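Local coordinates for aspartate--tRNA(Asp/Asn) ligase (Sulfolobus tokodaii, PDB 1WYD), which attaches L-aspartate, activated by ATP as aspartyl-AMP, to both tRNA(Asp) and tRNA(Asn) as a nondiscriminating class II aminoacyl-tRNA synthetase, at the interface of chains A and B. Coordinates in Å, arbitrary orientation; residue numbers count along the deposited sequence, not the author numbering. Chains: chain A/B, hypothetical aspartyl-tRNA synthetase.

The interface of chains A and B. Residues chain A 149, 153-155, 199; chain B 134-135, 138.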
ATOM      1  N   TYR A 149      -7.317  -5.244  10.467  1.00 40.29           N
ATOM      2  CA  TYR A 149      -8.650  -5.663  10.028  1.00 40.99           C
ATOM      3  C   TYR A 149      -9.477  -6.232  11.190  1.00 42.64           C
ATOM      4  O   TYR A 149     -10.664  -5.909  11.326  1.00 43.89           O
ATOM      5  CB  TYR A 149      -8.567  -6.688   8.916  1.00 39.74           C
ATOM      6  CG  TYR A 149      -8.045  -6.190   7.575  1.00 38.76           C
ATOM      7  CD1 TYR A 149      -8.495  -5.004   6.979  1.00 38.23           C
ATOM      8  CD2 TYR A 149      -7.101  -6.919   6.902  1.00 37.62           C
ATOM      9  CE1 TYR A 149      -7.970  -4.579   5.733  1.00 34.87           C
ATOM     10  CE2 TYR A 149      -6.598  -6.513   5.710  1.00 36.79           C
ATOM     11  CZ  TYR A 149      -7.015  -5.348   5.136  1.00 36.68           C
ATOM     12  OH  TYR A 149      -6.468  -5.064   3.904  1.00 37.81           O
ATOM     13  N   PHE A 153     -10.055  -1.697  11.437  1.00 40.86           N
ATOM     14  CA  PHE A 153      -9.349  -0.546  10.848  1.00 40.10           C
ATOM     15  C   PHE A 153      -9.544  -0.532   9.376  1.00 39.71           C
ATOM     16  O   PHE A 153      -9.644  -1.576   8.773  1.00 41.73           O
ATOM     17  CB  PHE A 153      -7.880  -0.565  11.174  1.00 39.03           C
ATOM     18  CG  PHE A 153      -7.574  -0.054  12.514  1.00 37.63           C
ATOM     19  CD1 PHE A 153      -7.855  -0.807  13.632  1.00 33.58           C
ATOM     20  CD2 PHE A 153      -6.972   1.216  12.674  1.00 36.65           C
ATOM     21  CE1 PHE A 153      -7.568  -0.333  14.892  1.00 30.46           C
ATOM     22  CE2 PHE A 153      -6.674   1.699  13.931  1.00 32.51           C
ATOM     23  CZ  PHE A 153      -6.984   0.950  15.047  1.00 33.64           C
ATOM     24  N   ILE A 154      -9.637   0.666   8.809  1.00 39.09           N
ATOM     25  CA  ILE A 154      -9.945   0.888   7.390  1.00 36.76           C
ATOM     26  C   ILE A 154      -8.682   1.395   6.659  1.00 37.37           C
ATOM     27  O   ILE A 154      -7.989   2.304   7.134  1.00 37.38           O
ATOM     28  CB  ILE A 154     -11.113   1.909   7.323  1.00 36.11           C
ATOM     29  CG1 ILE A 154     -12.351   1.330   8.025  1.00 36.66           C
ATOM     30  CG2 ILE A 154     -11.455   2.358   5.883  1.00 35.07           C
ATOM     31  CD1 ILE A 154     -13.480   2.342   8.271  1.00 34.85           C
ATOM     32  N   GLU A 155      -8.369   0.821   5.509  1.00 37.33           N
ATOM     33  CA  GLU A 155      -7.230   1.282   4.763  1.00 38.49           C
ATOM     34  C   GLU A 155      -7.484   2.583   4.009  1.00 38.77           C
ATOM     35  O   GLU A 155      -8.386   2.665   3.193  1.00 39.26           O
ATOM     36  CB  GLU A 155      -6.707   0.201   3.853  1.00 38.70           C
ATOM     37  CG  GLU A 155      -5.395   0.561   3.185  1.00 40.23           C
ATOM     38  CD  GLU A 155      -4.723  -0.630   2.527  1.00 44.52           C
ATOM     39  OE1 GLU A 155      -5.386  -1.681   2.276  1.00 42.12           O
ATOM     40  OE2 GLU A 155      -3.519  -0.505   2.247  1.00 48.32           O
ATOM     41  N   VAL A 199     -13.949   8.306  10.107  1.00 36.55           N
ATOM     42  CA  VAL A 199     -14.326   6.891  10.322  1.00 36.12           C
ATOM     43  C   VAL A 199     -13.576   6.220  11.448  1.00 37.45           C
ATOM     44  O   VAL A 199     -13.416   5.032  11.408  1.00 39.63           O
ATOM     45  CB  VAL A 199     -14.178   5.981   9.027  1.00 35.49           C
ATOM     46  CG1 VAL A 199     -15.023   6.495   7.865  1.00 30.25           C
ATOM     47  CG2 VAL A 199     -12.726   5.785   8.595  1.00 34.67           C
TER
ATOM     48  N   ILE B 134     -15.478   5.160   1.549  1.00 41.59           N
ATOM     49  CA  ILE B 134     -14.200   4.989   2.210  1.00 40.86           C
ATOM     50  C   ILE B 134     -14.097   3.525   2.656  1.00 40.46           C
ATOM     51  O   ILE B 134     -13.066   2.870   2.512  1.00 40.86           O
ATOM     52  CB  ILE B 134     -14.138   5.967   3.413  1.00 40.52           C
ATOM     53  CG1 ILE B 134     -14.063   7.408   2.896  1.00 40.24           C
ATOM     54  CG2 ILE B 134     -13.016   5.574   4.359  1.00 39.66           C
ATOM     55  CD1 ILE B 134     -14.015   8.500   3.993  1.00 41.78           C
ATOM     56  N   LYS B 135     -15.199   3.019   3.174  1.00 40.00           N
ATOM     57  CA  LYS B 135     -15.290   1.616   3.592  1.00 38.87           C
ATOM     58  C   LYS B 135     -15.125   0.607   2.459  1.00 37.96           C
ATOM     59  O   LYS B 135     -14.411  -0.376   2.615  1.00 37.73           O
ATOM     60  CB  LYS B 135     -16.561   1.378   4.396  1.00 38.36           C
ATOM     61  CG  LYS B 135     -16.420   1.907   5.807  1.00 39.12           C
ATOM     62  CD  LYS B 135     -17.646   1.655   6.705  1.00 41.00           C
ATOM     63  CE  LYS B 135     -18.731   2.659   6.476  1.00 45.62           C
ATOM     64  NZ  LYS B 135     -19.795   2.577   7.558  1.00 54.10           N
ATOM     65  N   SER B 138     -11.583   0.071   1.106  1.00 37.01           N
ATOM     66  CA  SER B 138     -10.695  -0.666   1.986  1.00 38.13           C
ATOM     67  C   SER B 138     -10.902  -2.166   1.812  1.00 39.88           C
ATOM     68  O   SER B 138      -9.940  -2.970   1.814  1.00 39.94           O
ATOM     69  CB  SER B 138     -10.945  -0.277   3.452  1.00 38.14           C
ATOM     70  OG  SER B 138     -10.136  -1.068   4.330  1.00 36.73           O
TER
HETATM   71  O   HOH W   1     -10.611   3.600   2.017  1.00 30.99           O
HETATM   72  O   HOH W   2      -7.766  -3.096   2.959  1.00 41.86           O
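The two branches of A:Ile154 carry the apolar centre, resting on B:Ser138, B:Ile134 and B:Lys135 along helix 128-150 of chain B. This is part of the homodimer interface built by motif 1 of the class II aminoacyl-tRNA synthetases, in which the long helix of one subunit packs on the short strand 154-155 that follows the same helix in the other; the two-fold axis repeats the contact with the chains exchanged. CG2 of A:Ile154, anti to its own backbone N, points at the helix and meets CB of B:Ser138 at 3.6 Å and the CG2 methyl of B:Ile134 at 3.9 Å. The other branch carries CD1 to the aliphatic CG of B:Lys135, the two side chains crossing obliquely. Isoleucine suits this place because its short branch packs on B:Ser138 and B:Ile134 while its longer one extends across the helix to the B:Lys135 methylenes. The lysine offers its methylenes here, and its chain bends at chi3 (-81°) on the way to the amino group. Outside this centre, CG1 of A:Val199, at the end of helix 189-199, touches CG2 of B:Ile134 from the side away from B:Ser138.

At the polar rim, the small side chain of B:Ser138 probably lets helix and strand come close. Its OG, anti to the backbone N (chi1 176°), accepts a nearly straight hydrogen bond from the amide N of A:Glu155, 2.8 Å long and 169° at the hydrogen. An alanine here would probably leave that strand amide without its acceptor across the interface. Two waters extend the polar contact. One links the carbonyl O atoms of A:Glu155 and B:Ile134. The other joins the carbonyl O of B:Ser138 to the carboxylate OE1 of A:Glu155, 2.9 Å from that water at the tip of an extended chain, and to the phenol OH of A:Tyr149, which suits the rim by carrying its hydroxyl at the far end of a ring that the water meets in plane at the edge.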